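Local coordinates for protein heavy metal cation tricomponent efflux pump ZneA(CzcA-like) (Cupriavidus metallidurans, PDB 4K0J) that exports zinc ions as a Zn(II)/proton antiporter of the RND superfamily, serving as the inner-membrane pump of a heavy-metal efflux system, at residues C[331-336]-C[981-986]; C[335-340]-C[972-977]. All coordinates share one frame; numbering follows the deposited sequence.

Interaction 1: residues C[331-336]-C[981-986]; sequences VHTVGK and LGSDVQ
T333 and V334 of helix 323-353 meet the loop 981-986 at the end of the transmembrane domain of this RND pump that borders the extramembrane part. The helix belongs to the first half of the chain. The loop joins helices 958-970 and 986-997 near the other end. T333 carries most of the contact, and its CA lies 6.0 Å from G982 CA. Its two branches take different partners. The hydroxyl sits beside the backbone N, and OG1 hydrogen-bonds A329 O, one turn back in its own helix. L981 O lies 3.0 Å from OG1 as an alternative acceptor. Two carbonyls thus compete for the one proton, and the bond across the contact is not settled. G982 has a positive phi of 120°, at which a CB would be jammed against the preceding carbonyl O. The side chains of V334 and Q986 cross at about a right angle, but the amide end of Q986 is doubtfully placed. S983 OG turns back to bond G980 O within the loop, and its CB packs against the threonine methyl. That methyl, T333 CG2, is anti to the backbone N and lies 3.7 Å from S983 CB.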
loop_
_atom_site.group_PDB
_atom_site.type_symbol
_atom_site.label_atom_id
_atom_site.label_comp_id
_atom_site.label_asym_id
_atom_site.label_seq_id
_atom_site.Cartn_x
_atom_site.Cartn_y
_atom_site.Cartn_z
ATOM N N VAL C 331 33.517 -7.651 9.373
ATOM C CA VAL C 331 33.955 -6.373 9.942
ATOM C C VAL C 331 35.420 -6.417 10.363
ATOM O O VAL C 331 36.081 -5.382 10.419
ATOM C CB VAL C 331 33.094 -5.897 11.136
ATOM C CG1 VAL C 331 31.636 -5.775 10.734
ATOM C CG2 VAL C 331 33.258 -6.820 12.331
ATOM N N HIS C 332 35.926 -7.611 10.656
ATOM C CA HIS C 332 37.340 -7.761 10.972
ATOM C C HIS C 332 38.176 -7.591 9.710
ATOM O O HIS C 332 39.196 -6.899 9.719
ATOM C CB HIS C 332 37.628 -9.119 11.616
ATOM C CG HIS C 332 39.068 -9.320 11.979
ATOM N ND1 HIS C 332 40.004 -9.793 11.084
ATOM C CD2 HIS C 332 39.734 -9.107 13.139
ATOM C CE1 HIS C 332 41.182 -9.864 11.677
ATOM N NE2 HIS C 332 41.045 -9.455 12.925
ATOM N N THR C 333 37.734 -8.224 8.626
ATOM C CA THR C 333 38.440 -8.145 7.351
ATOM C C THR C 333 38.421 -6.735 6.763
ATOM O O THR C 333 39.461 -6.202 6.367
ATOM C CB THR C 333 37.846 -9.124 6.342
ATOM O OG1 THR C 333 38.048 -10.462 6.811
ATOM C CG2 THR C 333 38.510 -8.961 4.988
ATOM N N VAL C 334 37.237 -6.133 6.711
ATOM C CA VAL C 334 37.095 -4.764 6.226
ATOM C C VAL C 334 37.798 -3.766 7.149
ATOM O O VAL C 334 38.410 -2.805 6.686
ATOM C CB VAL C 334 35.613 -4.371 6.066
ATOM C CG1 VAL C 334 35.484 -2.910 5.656
ATOM C CG2 VAL C 334 34.931 -5.274 5.053
ATOM N N GLY C 335 37.717 -4.001 8.455
ATOM C CA GLY C 335 38.392 -3.144 9.416
ATOM C C GLY C 335 39.900 -3.152 9.227
ATOM O O GLY C 335 40.540 -2.096 9.156
ATOM N N LYS C 336 40.460 -4.355 9.139
ATOM C CA LYS C 336 41.887 -4.538 8.914
ATOM C C LYS C 336 42.293 -3.889 7.592
ATOM O O LYS C 336 43.324 -3.217 7.511
ATOM C CB LYS C 336 42.225 -6.029 8.902
ATOM C CG LYS C 336 43.633 -6.380 9.360
ATOM C CD LYS C 336 43.827 -7.895 9.364
ATOM C CE LYS C 336 45.204 -8.294 9.877
ATOM N NZ LYS C 336 45.390 -7.963 11.317
ATOM N N LEU C 981 37.149 -13.520 5.615
ATOM C CA LEU C 981 35.828 -13.454 5.004
ATOM C C LEU C 981 35.425 -12.004 4.777
ATOM O O LEU C 981 35.372 -11.219 5.722
ATOM C CB LEU C 981 34.793 -14.131 5.904
ATOM C CG LEU C 981 34.980 -15.611 6.227
ATOM C CD1 LEU C 981 33.955 -16.051 7.253
ATOM C CD2 LEU C 981 34.877 -16.459 4.964
ATOM N N GLY C 982 35.140 -11.651 3.527
ATOM C CA GLY C 982 34.681 -10.311 3.209
ATOM C C GLY C 982 35.593 -9.585 2.245
ATOM O O GLY C 982 35.329 -8.447 1.856
ATOM N N SER C 983 36.675 -10.248 1.861
ATOM C CA SER C 983 37.619 -9.685 0.910
ATOM C C SER C 983 37.449 -10.361 -0.438
ATOM O O SER C 983 38.264 -10.183 -1.339
ATOM C CB SER C 983 39.047 -9.886 1.407
ATOM O OG SER C 983 39.349 -11.266 1.530
ATOM N N ASP C 984 36.383 -11.140 -0.569
ATOM C CA ASP C 984 36.160 -11.932 -1.772
ATOM C C ASP C 984 35.363 -11.177 -2.828
ATOM O O ASP C 984 34.620 -11.777 -3.597
ATOM C CB ASP C 984 35.453 -13.245 -1.423
ATOM C CG ASP C 984 36.345 -14.206 -0.665
ATOM O OD1 ASP C 984 36.978 -15.061 -1.317
ATOM O OD2 ASP C 984 36.410 -14.113 0.581
ATOM N N VAL C 985 35.514 -9.860 -2.864
ATOM C CA VAL C 985 34.854 -9.053 -3.881
ATOM C C VAL C 985 35.609 -7.748 -4.065
ATOM O O VAL C 985 35.408 -7.033 -5.043
ATOM C CB VAL C 985 33.391 -8.748 -3.511
ATOM C CG1 VAL C 985 33.315 -7.596 -2.513
ATOM C CG2 VAL C 985 32.587 -8.426 -4.758
ATOM N N GLN C 986 36.489 -7.454 -3.114
ATOM C CA GLN C 986 37.270 -6.227 -3.126
ATOM C C GLN C 986 38.541 -6.422 -3.941
ATOM O O GLN C 986 38.978 -5.525 -4.659
ATOM C CB GLN C 986 37.640 -5.847 -1.697
ATOM C CG GLN C 986 36.533 -6.100 -0.696
ATOM C CD GLN C 986 37.049 -6.181 0.723
ATOM O OE1 GLN C 986 38.260 -6.200 0.959
ATOM N NE2 GLN C 986 36.132 -6.232 1.680
#

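Interaction 2: residues C[335-340]-C[972-977]; sequences GKTLME and LIPAAL
The CA atoms of T337 and P974 lie 5.2 Å apart, where helix 323-353 passes the turn 972-977 that follows helix 958-970. In the turn, L977 N donates to P974 O at 3.0 Å and A976 N donates to I973 O. No hydrogen bond crosses to the helix. The P974 ring packs directly on the helix. Its CG lies 3.5 Å from T337 O, and its CB lies 3.5 Å from E340 CB. T337 OG1 lies beside the backbone N (chi1 -68°) and bonds T333 O, one turn earlier in the same helix. T337 CG2, anti to that N, packs on A975, 3.7 Å from its CA and 3.8 Å from its CB. The E340 side chain runs past P974 in the opposite sense, extended beyond CG. Its OE1 ends 3.6 Å from L977 CD1, and the two side chains cross at about a right angle. A990 of helix 986-997 touches A975 from outside the pair. The contact joins a transmembrane helix to a turn in the other half of the transporter. With no bond across it, the association rests on van der Waals packing, in which a carbonyl and a carboxylate oxygen also meet carbon.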
loop_
_atom_site.group_PDB
_atom_site.type_symbol
_atom_site.label_atom_id
_atom_site.label_comp_id
_atom_site.label_asym_id
_atom_site.label_seq_id
_atom_site.Cartn_x
_atom_site.Cartn_y
_atom_site.Cartn_z
ATOM N N GLY C 335 37.717 -4.001 8.455
ATOM C CA GLY C 335 38.392 -3.144 9.416
ATOM C C GLY C 335 39.900 -3.152 9.227
ATOM O O GLY C 335 40.540 -2.096 9.156
ATOM N N LYS C 336 40.460 -4.355 9.139
ATOM C CA LYS C 336 41.887 -4.538 8.914
ATOM C C LYS C 336 42.293 -3.889 7.592
ATOM O O LYS C 336 43.324 -3.217 7.511
ATOM C CB LYS C 336 42.225 -6.029 8.902
ATOM C CG LYS C 336 43.633 -6.380 9.360
ATOM C CD LYS C 336 43.827 -7.895 9.364
ATOM C CE LYS C 336 45.204 -8.294 9.877
ATOM N NZ LYS C 336 45.390 -7.963 11.317
ATOM N N THR C 337 41.465 -4.081 6.566
ATOM C CA THR C 337 41.726 -3.510 5.244
ATOM C C THR C 337 41.793 -1.984 5.271
ATOM O O THR C 337 42.797 -1.391 4.863
ATOM C CB THR C 337 40.667 -3.941 4.212
ATOM O OG1 THR C 337 40.797 -5.344 3.947
ATOM C CG2 THR C 337 40.848 -3.173 2.915
ATOM N N LEU C 338 40.727 -1.353 5.750
ATOM C CA LEU C 338 40.668 0.105 5.809
ATOM C C LEU C 338 41.763 0.698 6.699
ATOM O O LEU C 338 42.320 1.750 6.384
ATOM C CB LEU C 338 39.286 0.581 6.267
ATOM C CG LEU C 338 38.097 0.094 5.437
ATOM C CD1 LEU C 338 36.819 0.784 5.883
ATOM C CD2 LEU C 338 38.337 0.300 3.947
ATOM N N MET C 339 42.076 0.022 7.803
ATOM C CA MET C 339 43.170 0.465 8.663
ATOM C C MET C 339 44.523 0.431 7.945
ATOM O O MET C 339 45.265 1.424 7.951
ATOM C CB MET C 339 43.234 -0.362 9.948
ATOM C CG MET C 339 42.231 0.055 11.009
ATOM S SD MET C 339 42.591 -0.682 12.615
ATOM C CE MET C 339 44.224 -0.018 12.944
ATOM N N GLU C 340 44.841 -0.705 7.327
ATOM C CA GLU C 340 46.103 -0.848 6.602
ATOM C C GLU C 340 46.224 0.168 5.466
ATOM O O GLU C 340 47.281 0.777 5.275
ATOM C CB GLU C 340 46.267 -2.272 6.065
ATOM C CG GLU C 340 46.445 -3.330 7.145
ATOM C CD GLU C 340 46.536 -4.736 6.581
ATOM O OE1 GLU C 340 46.972 -4.888 5.420
ATOM O OE2 GLU C 340 46.168 -5.691 7.298
ATOM N N LEU C 972 44.621 0.395 -1.889
ATOM C CA LEU C 972 43.940 -0.810 -2.345
ATOM C C LEU C 972 44.805 -2.062 -2.249
ATOM O O LEU C 972 44.321 -3.177 -2.458
ATOM C CB LEU C 972 43.414 -0.615 -3.766
ATOM C CG LEU C 972 42.308 0.436 -3.820
ATOM C CD1 LEU C 972 41.756 0.585 -5.219
ATOM C CD2 LEU C 972 41.200 0.074 -2.841
ATOM N N ILE C 973 46.082 -1.875 -1.934
ATOM C CA ILE C 973 46.960 -3.006 -1.640
ATOM C C ILE C 973 46.447 -3.891 -0.491
ATOM O O ILE C 973 46.430 -5.117 -0.625
ATOM C CB ILE C 973 48.429 -2.568 -1.401
ATOM C CG1 ILE C 973 49.145 -2.376 -2.739
ATOM C CG2 ILE C 973 49.171 -3.592 -0.552
ATOM C CD1 ILE C 973 50.657 -2.384 -2.640
ATOM N N PRO C 974 46.014 -3.287 0.634
ATOM C CA PRO C 974 45.460 -4.163 1.672
ATOM C C PRO C 974 44.156 -4.820 1.228
ATOM O O PRO C 974 43.844 -5.924 1.668
ATOM C CB PRO C 974 45.196 -3.202 2.833
ATOM C CG PRO C 974 45.042 -1.880 2.195
ATOM C CD PRO C 974 46.023 -1.879 1.072
ATOM N N ALA C 975 43.410 -4.146 0.359
ATOM C CA ALA C 975 42.171 -4.702 -0.167
ATOM C C ALA C 975 42.470 -5.830 -1.147
ATOM O O ALA C 975 41.586 -6.616 -1.496
ATOM C CB ALA C 975 41.340 -3.617 -0.832
ATOM N N ALA C 976 43.723 -5.904 -1.587
ATOM C CA ALA C 976 44.170 -6.992 -2.444
ATOM C C ALA C 976 44.578 -8.210 -1.618
ATOM O O ALA C 976 45.180 -9.148 -2.140
ATOM C CB ALA C 976 45.316 -6.537 -3.327
ATOM N N LEU C 977 44.254 -8.182 -0.325
ATOM C CA LEU C 977 44.457 -9.332 0.554
ATOM C C LEU C 977 43.197 -10.188 0.620
ATOM O O LEU C 977 42.083 -9.675 0.551
ATOM C CB LEU C 977 44.855 -8.891 1.965
ATOM C CG LEU C 977 46.311 -8.494 2.217
ATOM C CD1 LEU C 977 46.484 -7.992 3.644
ATOM C CD2 LEU C 977 47.248 -9.664 1.944
#

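How the interactions relate
Interactions 1 and 2 lie side by side, their centres 8 Å apart. Both use helix 323-353 and share G335 and K336. Moving forward along this helix leads from interaction 1 to interaction 2. The partners come in the reverse order: 972-977 precedes 981-986 in the connection between helices 958-970 and 986-997. The two zones touch at S983 and L977, within the connection itself. More than 630 residues separate the partners in each contact. Together they dock one connection of the C-terminal membrane half on a helix of the N-terminal half. This joins the two halves of the transmembrane domain within one chain, without another subunit.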